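Local coordinates for protein unsaturated chondroitin disaccharide hydrolase (Streptococcus agalactiae, PDB 3ANK) that hydrolyses unsaturated chondroitin, hyaluronan and heparin disaccharides, releasing the unsaturated uronic acid and preferring sulfated substrates, at residues 68-73 / 375-380; 245-250 / 304-309. The protein carries 1 engineered substitution. All coordinates share one frame; numbering follows the deposited sequence.

Interaction 1 (68-73 / 375-380); sequences EWTNGF and GNIWGD. With GCD (4-deoxy-alpha-L-threo-hex-4-enopyranuronic acid), chain B.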
loop_
_atom_site.group_PDB
_atom_site.type_symbol
_atom_site.label_atom_id
_atom_site.label_comp_id
_atom_site.label_asym_id
_atom_site.label_seq_id
_atom_site.Cartn_x
_atom_site.Cartn_y
_atom_site.Cartn_z
ATOM N N GLU A 68 12.486 9.735 5.683
ATOM C CA GLU A 68 11.124 9.408 6.140
ATOM C C GLU A 68 10.807 7.934 5.899
ATOM O O GLU A 68 11.660 7.197 5.426
ATOM C CB GLU A 68 10.082 10.301 5.453
ATOM C CG GLU A 68 9.616 11.476 6.309
ATOM C CD GLU A 68 8.750 11.036 7.485
ATOM O OE1 GLU A 68 8.593 9.815 7.707
ATOM O OE2 GLU A 68 8.206 11.909 8.178
ATOM N N TRP A 69 9.595 7.496 6.232
ATOM C CA TRP A 69 9.204 6.103 5.973
ATOM C C TRP A 69 8.629 5.970 4.559
ATOM O O TRP A 69 8.326 4.870 4.098
ATOM C CB TRP A 69 8.184 5.602 7.013
ATOM C CG TRP A 69 6.813 6.215 6.909
ATOM C CD1 TRP A 69 6.405 7.400 7.451
ATOM C CD2 TRP A 69 5.664 5.669 6.230
ATOM N NE1 TRP A 69 5.081 7.629 7.149
ATOM C CE2 TRP A 69 4.604 6.586 6.401
ATOM C CE3 TRP A 69 5.435 4.499 5.487
ATOM C CZ2 TRP A 69 3.331 6.372 5.863
ATOM C CZ3 TRP A 69 4.175 4.284 4.958
ATOM C CH2 TRP A 69 3.135 5.222 5.145
ATOM N N THR A 70 8.507 7.100 3.870
ATOM C CA THR A 70 7.715 7.159 2.651
ATOM C C THR A 70 8.541 7.349 1.383
ATOM O O THR A 70 7.999 7.306 0.275
ATOM C CB THR A 70 6.712 8.305 2.727
ATOM O OG1 THR A 70 7.411 9.492 3.113
ATOM C CG2 THR A 70 5.635 8.010 3.754
ATOM N N ASN A 71 9.847 7.540 1.538
ATOM C CA ASN A 71 10.682 7.891 0.398
ATOM C C ASN A 71 10.600 6.898 -0.758
ATOM O O ASN A 71 10.659 7.293 -1.932
ATOM C CB ASN A 71 12.127 8.121 0.840
ATOM C CG ASN A 71 12.239 9.257 1.821
ATOM O OD1 ASN A 71 12.532 10.401 1.442
ATOM N ND2 ASN A 71 11.931 8.976 3.078
ATOM N N GLY A 72 10.462 5.617 -0.422
ATOM C CA GLY A 72 10.423 4.553 -1.428
ATOM C C GLY A 72 9.243 4.626 -2.385
ATOM O O GLY A 72 9.327 4.164 -3.520
ATOM N N PHE A 73 8.132 5.175 -1.911
ATOM C CA PHE A 73 6.931 5.297 -2.728
ATOM C C PHE A 73 7.161 6.252 -3.896
ATOM O O PHE A 73 6.573 6.087 -4.962
ATOM C CB PHE A 73 5.740 5.764 -1.877
ATOM C CG PHE A 73 5.304 4.753 -0.845
ATOM C CD1 PHE A 73 4.825 3.502 -1.232
ATOM C CD2 PHE A 73 5.374 5.046 0.505
ATOM C CE1 PHE A 73 4.423 2.562 -0.276
ATOM C CE2 PHE A 73 4.972 4.118 1.459
ATOM C CZ PHE A 73 4.485 2.884 1.070
ATOM N N GLY A 375 -3.040 15.098 -0.684
ATOM C CA GLY A 375 -2.412 13.990 -1.384
ATOM C C GLY A 375 -1.337 13.399 -0.481
ATOM O O GLY A 375 -0.758 14.092 0.367
ATOM N N ASN A 376 -1.076 12.112 -0.644
ATOM C CA ASN A 376 0.057 11.497 0.029
ATOM C C ASN A 376 0.773 10.574 -0.939
ATOM O O ASN A 376 0.184 10.106 -1.934
ATOM C CB ASN A 376 -0.357 10.775 1.312
ATOM C CG ASN A 376 -1.466 9.769 1.084
ATOM O OD1 ASN A 376 -1.330 8.838 0.282
ATOM N ND2 ASN A 376 -2.571 9.946 1.796
ATOM N N ILE A 377 2.052 10.339 -0.671
ATOM C CA ILE A 377 2.894 9.673 -1.643
ATOM C C ILE A 377 2.595 8.162 -1.751
ATOM O O ILE A 377 2.752 7.570 -2.830
ATOM C CB ILE A 377 4.388 9.948 -1.357
ATOM C CG1 ILE A 377 5.259 9.481 -2.533
ATOM C CG2 ILE A 377 4.792 9.296 -0.026
ATOM C CD1 ILE A 377 4.888 10.116 -3.889
ATOM N N TRP A 378 2.161 7.535 -0.658
ATOM C CA TRP A 378 1.774 6.117 -0.759
ATOM C C TRP A 378 0.465 5.985 -1.545
ATOM O O TRP A 378 0.301 5.054 -2.321
ATOM C CB TRP A 378 1.683 5.417 0.610
ATOM C CG TRP A 378 0.719 6.077 1.554
ATOM C CD1 TRP A 378 -0.594 5.743 1.770
ATOM C CD2 TRP A 378 0.989 7.207 2.393
ATOM N NE1 TRP A 378 -1.149 6.601 2.698
ATOM C CE2 TRP A 378 -0.201 7.509 3.089
ATOM C CE3 TRP A 378 2.119 8.006 2.611
ATOM C CZ2 TRP A 378 -0.286 8.568 3.997
ATOM C CZ3 TRP A 378 2.029 9.054 3.516
ATOM C CH2 TRP A 378 0.838 9.322 4.198
ATOM N N GLY A 379 -0.448 6.935 -1.357
ATOM C CA GLY A 379 -1.676 6.977 -2.152
ATOM C C GLY A 379 -1.375 7.084 -3.638
ATOM O O GLY A 379 -1.981 6.395 -4.461
ATOM N N ASP A 380 -0.436 7.958 -3.980
ATOM C CA ASP A 380 -0.046 8.138 -5.370
ATOM C C ASP A 380 0.555 6.850 -5.906
ATOM O O ASP A 380 0.241 6.430 -7.020
ATOM C CB ASP A 380 0.995 9.257 -5.499
ATOM C CG ASP A 380 0.409 10.625 -5.271
ATOM O OD1 ASP A 380 -0.835 10.756 -5.180
ATOM O OD2 ASP A 380 1.206 11.573 -5.164
HETATM C C1 GCD B . 3.689 4.935 9.793
HETATM C C2 GCD B . 3.949 3.441 9.852
HETATM C C3 GCD B . 3.812 2.852 8.453
HETATM C C4 GCD B . 2.422 3.218 7.965
HETATM C C5 GCD B . 1.788 4.362 8.435
HETATM C C6 GCD B . 0.387 4.665 7.947
HETATM O O2 GCD B . 5.264 3.218 10.348
HETATM O O3 GCD B . 3.924 1.426 8.517
HETATM O O5 GCD B . 2.379 5.250 9.293
HETATM O O6A GCD B . -0.142 5.717 8.348
HETATM O O6B GCD B . -0.143 3.868 7.146
#

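Interaction 2 (245-250 / 304-309); sequences WARGQA and DTSATA. With GCD (4-deoxy-alpha-L-threo-hex-4-enopyranuronic acid), chain B.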
loop_
_atom_site.group_PDB
_atom_site.type_symbol
_atom_site.label_atom_id
_atom_site.label_comp_id
_atom_site.label_asym_id
_atom_site.label_seq_id
_atom_site.Cartn_x
_atom_site.Cartn_y
_atom_site.Cartn_z
ATOM N N TRP A 245 -9.924 2.059 11.155
ATOM C CA TRP A 245 -9.041 2.837 10.312
ATOM C C TRP A 245 -9.078 2.281 8.883
ATOM O O TRP A 245 -8.832 1.090 8.676
ATOM C CB TRP A 245 -7.641 2.737 10.897
ATOM C CG TRP A 245 -6.582 3.523 10.197
ATOM C CD1 TRP A 245 -6.704 4.754 9.626
ATOM C CD2 TRP A 245 -5.213 3.144 10.053
ATOM N NE1 TRP A 245 -5.496 5.158 9.122
ATOM C CE2 TRP A 245 -4.564 4.181 9.366
ATOM C CE3 TRP A 245 -4.476 2.021 10.437
ATOM C CZ2 TRP A 245 -3.211 4.127 9.045
ATOM C CZ3 TRP A 245 -3.144 1.968 10.118
ATOM C CH2 TRP A 245 -2.520 3.014 9.425
ATOM N N ALA A 246 -9.407 3.123 7.906
ATOM C CA ALA A 246 -9.584 2.626 6.538
ATOM C C ALA A 246 -8.292 2.087 5.919
ATOM O O ALA A 246 -8.290 1.011 5.306
ATOM C CB ALA A 246 -10.232 3.686 5.640
ATOM N N ARG A 247 -7.191 2.815 6.077
ATOM C CA ARG A 247 -5.927 2.358 5.496
ATOM C C ARG A 247 -5.427 1.084 6.188
ATOM O O ARG A 247 -4.874 0.195 5.546
ATOM C CB ARG A 247 -4.859 3.461 5.511
ATOM C CG ARG A 247 -3.521 3.028 4.881
ATOM C CD ARG A 247 -2.718 4.231 4.384
ATOM N NE ARG A 247 -2.170 5.031 5.484
ATOM C CZ ARG A 247 -2.630 6.220 5.854
ATOM N NH1 ARG A 247 -3.668 6.760 5.223
ATOM N NH2 ARG A 247 -2.050 6.869 6.855
ATOM N N GLY A 248 -5.650 0.987 7.496
ATOM C CA GLY A 248 -5.341 -0.244 8.220
ATOM C C GLY A 248 -6.085 -1.430 7.634
ATOM O O GLY A 248 -5.532 -2.517 7.471
ATOM N N GLN A 249 -7.354 -1.226 7.318
ATOM C CA GLN A 249 -8.152 -2.284 6.727
ATOM C C GLN A 249 -7.533 -2.695 5.379
ATOM O O GLN A 249 -7.422 -3.886 5.063
ATOM C CB GLN A 249 -9.596 -1.802 6.552
ATOM C CG GLN A 249 -10.610 -2.899 6.217
ATOM C CD GLN A 249 -10.841 -3.873 7.370
ATOM O OE1 GLN A 249 -11.316 -5.005 7.168
ATOM N NE2 GLN A 249 -10.519 -3.437 8.582
ATOM N N ALA A 250 -7.112 -1.698 4.609
ATOM C CA ALA A 250 -6.472 -1.908 3.297
ATOM C C ALA A 250 -5.117 -2.592 3.375
ATOM O O ALA A 250 -4.776 -3.379 2.490
ATOM C CB ALA A 250 -6.338 -0.576 2.534
ATOM N N ASP A 304 -10.210 8.970 2.626
ATOM C CA ASP A 304 -8.812 8.564 2.463
ATOM C C ASP A 304 -8.655 7.745 1.184
ATOM O O ASP A 304 -8.760 6.513 1.194
ATOM C CB ASP A 304 -8.293 7.765 3.657
ATOM C CG ASP A 304 -6.822 7.395 3.499
ATOM O OD1 ASP A 304 -6.363 6.462 4.191
ATOM O OD2 ASP A 304 -6.133 8.029 2.662
ATOM N N THR A 305 -8.444 8.432 0.069
ATOM C CA THR A 305 -8.333 7.744 -1.218
ATOM C C THR A 305 -7.208 6.707 -1.195
ATOM O O THR A 305 -7.276 5.683 -1.899
ATOM C CB THR A 305 -8.051 8.747 -2.326
ATOM O OG1 THR A 305 -6.984 9.599 -1.896
ATOM C CG2 THR A 305 -9.294 9.594 -2.591
ATOM N N SER A 306 -6.171 6.974 -0.403
ATOM C CA SER A 306 -5.022 6.073 -0.358
ATOM C C SER A 306 -5.427 4.670 0.114
ATOM O O SER A 306 -4.885 3.670 -0.383
ATOM C CB SER A 306 -3.881 6.642 0.494
ATOM O OG SER A 306 -4.093 6.387 1.879
ATOM N N ALA A 307 -6.383 4.597 1.053
ATOM C CA ALA A 307 -6.945 3.309 1.493
ATOM C C ALA A 307 -7.630 2.574 0.346
ATOM O O ALA A 307 -7.499 1.362 0.197
ATOM C CB ALA A 307 -7.945 3.509 2.641
ATOM N N THR A 308 -8.387 3.321 -0.448
ATOM C CA THR A 308 -9.094 2.739 -1.569
ATOM C C THR A 308 -8.152 2.242 -2.674
ATOM O O THR A 308 -8.362 1.158 -3.231
ATOM C CB THR A 308 -10.143 3.728 -2.102
ATOM O OG1 THR A 308 -11.093 3.961 -1.059
ATOM C CG2 THR A 308 -10.877 3.156 -3.296
ATOM N N ALA A 309 -7.110 3.010 -2.978
ATOM C CA ALA A 309 -6.137 2.597 -3.992
ATOM C C ALA A 309 -5.411 1.323 -3.573
ATOM O O ALA A 309 -5.153 0.440 -4.389
ATOM C CB ALA A 309 -5.125 3.711 -4.245
HETATM C C1 GCD B . 3.689 4.935 9.793
HETATM C C2 GCD B . 3.949 3.441 9.852
HETATM C C3 GCD B . 3.812 2.852 8.453
HETATM C C4 GCD B . 2.422 3.218 7.965
HETATM C C5 GCD B . 1.788 4.362 8.435
HETATM C C6 GCD B . 0.387 4.665 7.947
HETATM O O2 GCD B . 5.264 3.218 10.348
HETATM O O3 GCD B . 3.924 1.426 8.517
HETATM O O5 GCD B . 2.379 5.250 9.293
HETATM O O6A GCD B . -0.142 5.717 8.348
HETATM O O6B GCD B . -0.143 3.868 7.146
HETATM O O HOH W 1 -7.399 5.827 6.508
#

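Interaction 1 (68-73 / 375-380)
Trp-378 lays its CB on the face of the Phe-73 ring: CB sits 3.6 Å from the ring centroid and only 11° off the ring normal, a CH-pi contact close to the ring centre. The tryptophan's CG stands between its own backbone N and carbonyl carbon (chi1 58°), which carries the indole past Phe-73 toward Trp-69. The two six-membered rings there meet obliquely, their planes 34° apart, with Trp-69 CZ2 3.8 Å from Trp-378 CZ3. Thr-70 fills the angle between the indoles, its CG2 lying over the face of Trp-69 while also approaching Trp-378 CE3 at 3.7 Å. On the same threonine, CB presses against Ile-377 CG2 at 3.5 Å, a tight carbon pair, and Ile-377 CG1 packs on Phe-73 CB. Trp-69 lies over one face of Trp-378, offset toward the rim; the opposite face is met, also near the rim, by OD1 of Asn-376, the N-cap residue, which accepts a capping bond from Gly-379 N at 2.7 Å. On the face of Trp-69 away from Thr-70 CG2 lies the sugar, with GCD C4 3.5 Å from Trp-69 CH2; Trp-69 NE1 is hydrogen-bonded to Tyr-364 OH. Trp-69, in the loop leading into helix 71-85, is thus a platform for the unsaturated uronic acid, backed by Thr-70 and Trp-378, a sugar-on-tryptophan contact familiar from carbohydrate-binding sites, here in a family 88 alpha6/alpha6-barrel.

Interaction 2 (245-250 / 304-309)
Arg-247 reaches from the first turn of helix 246-263 toward the start of helix 305-319, two near-parallel helices of the alpha6/alpha6-barrel whose short segments run 13° apart with axes 8.2 Å from each other. Its CB passes Asp-304 OD1 at 3.6 Å; CG lies anti to the backbone N, and CD comes alongside Ser-306 OG. A bend at chi3 (71°) then turns the guanidinium so that its edge meets the carboxylate of GCD. Arg-247 NE donates to GCD O6B (2.9 Å) and Arg-247 NH2 to GCD O6A (2.7 Å). Both bonds are nearly straight (170° or more), a bidentate grip that probably fixes the sugar's acid group. NH1 points the other way, forming a salt bridge with Asp-304 OD1 at 2.9 Å and a weak hydrogen bond to Ser-306 OG. NH1 is also bonded to Val-363 O and NH2 to Tyr-364 O, which helps hold the guanidinium. Between the helices, small side chains permit close approach: Ala-307 CB lies 3.8 Å from Ala-246 CB. Asp-304, the N-cap residue, accepts from Ser-306 OG through OD2, while its OD1 receives a 2.6 Å hydrogen bond from a water that itself accepts from Arg-247 N.

Overall arrangement
Both contacts are buried and join the N-terminal ends of barrel helices round one sugar, but they hold different helix pairs: 71-85 with 377-391 in interaction 1, and 246-263 with 305-319 in interaction 2. Their chemistry divides accordingly. Interaction 1 is aromatic and aliphatic, and its Trp-69 gives GCD a flat surface; interaction 2 is ionic, its arginine shared between an aspartate and the ligand's carboxylate, with alanine packing between the helices. Their centres lie 14 Å apart, yet they touch directly. Trp-378 NE1 is 3.1 Å from Ser-306 OG, a probable though weak hydrogen bond, and 3.3 Å from Arg-247 CD, so this indole links the platform to the carboxylate-binding arginine.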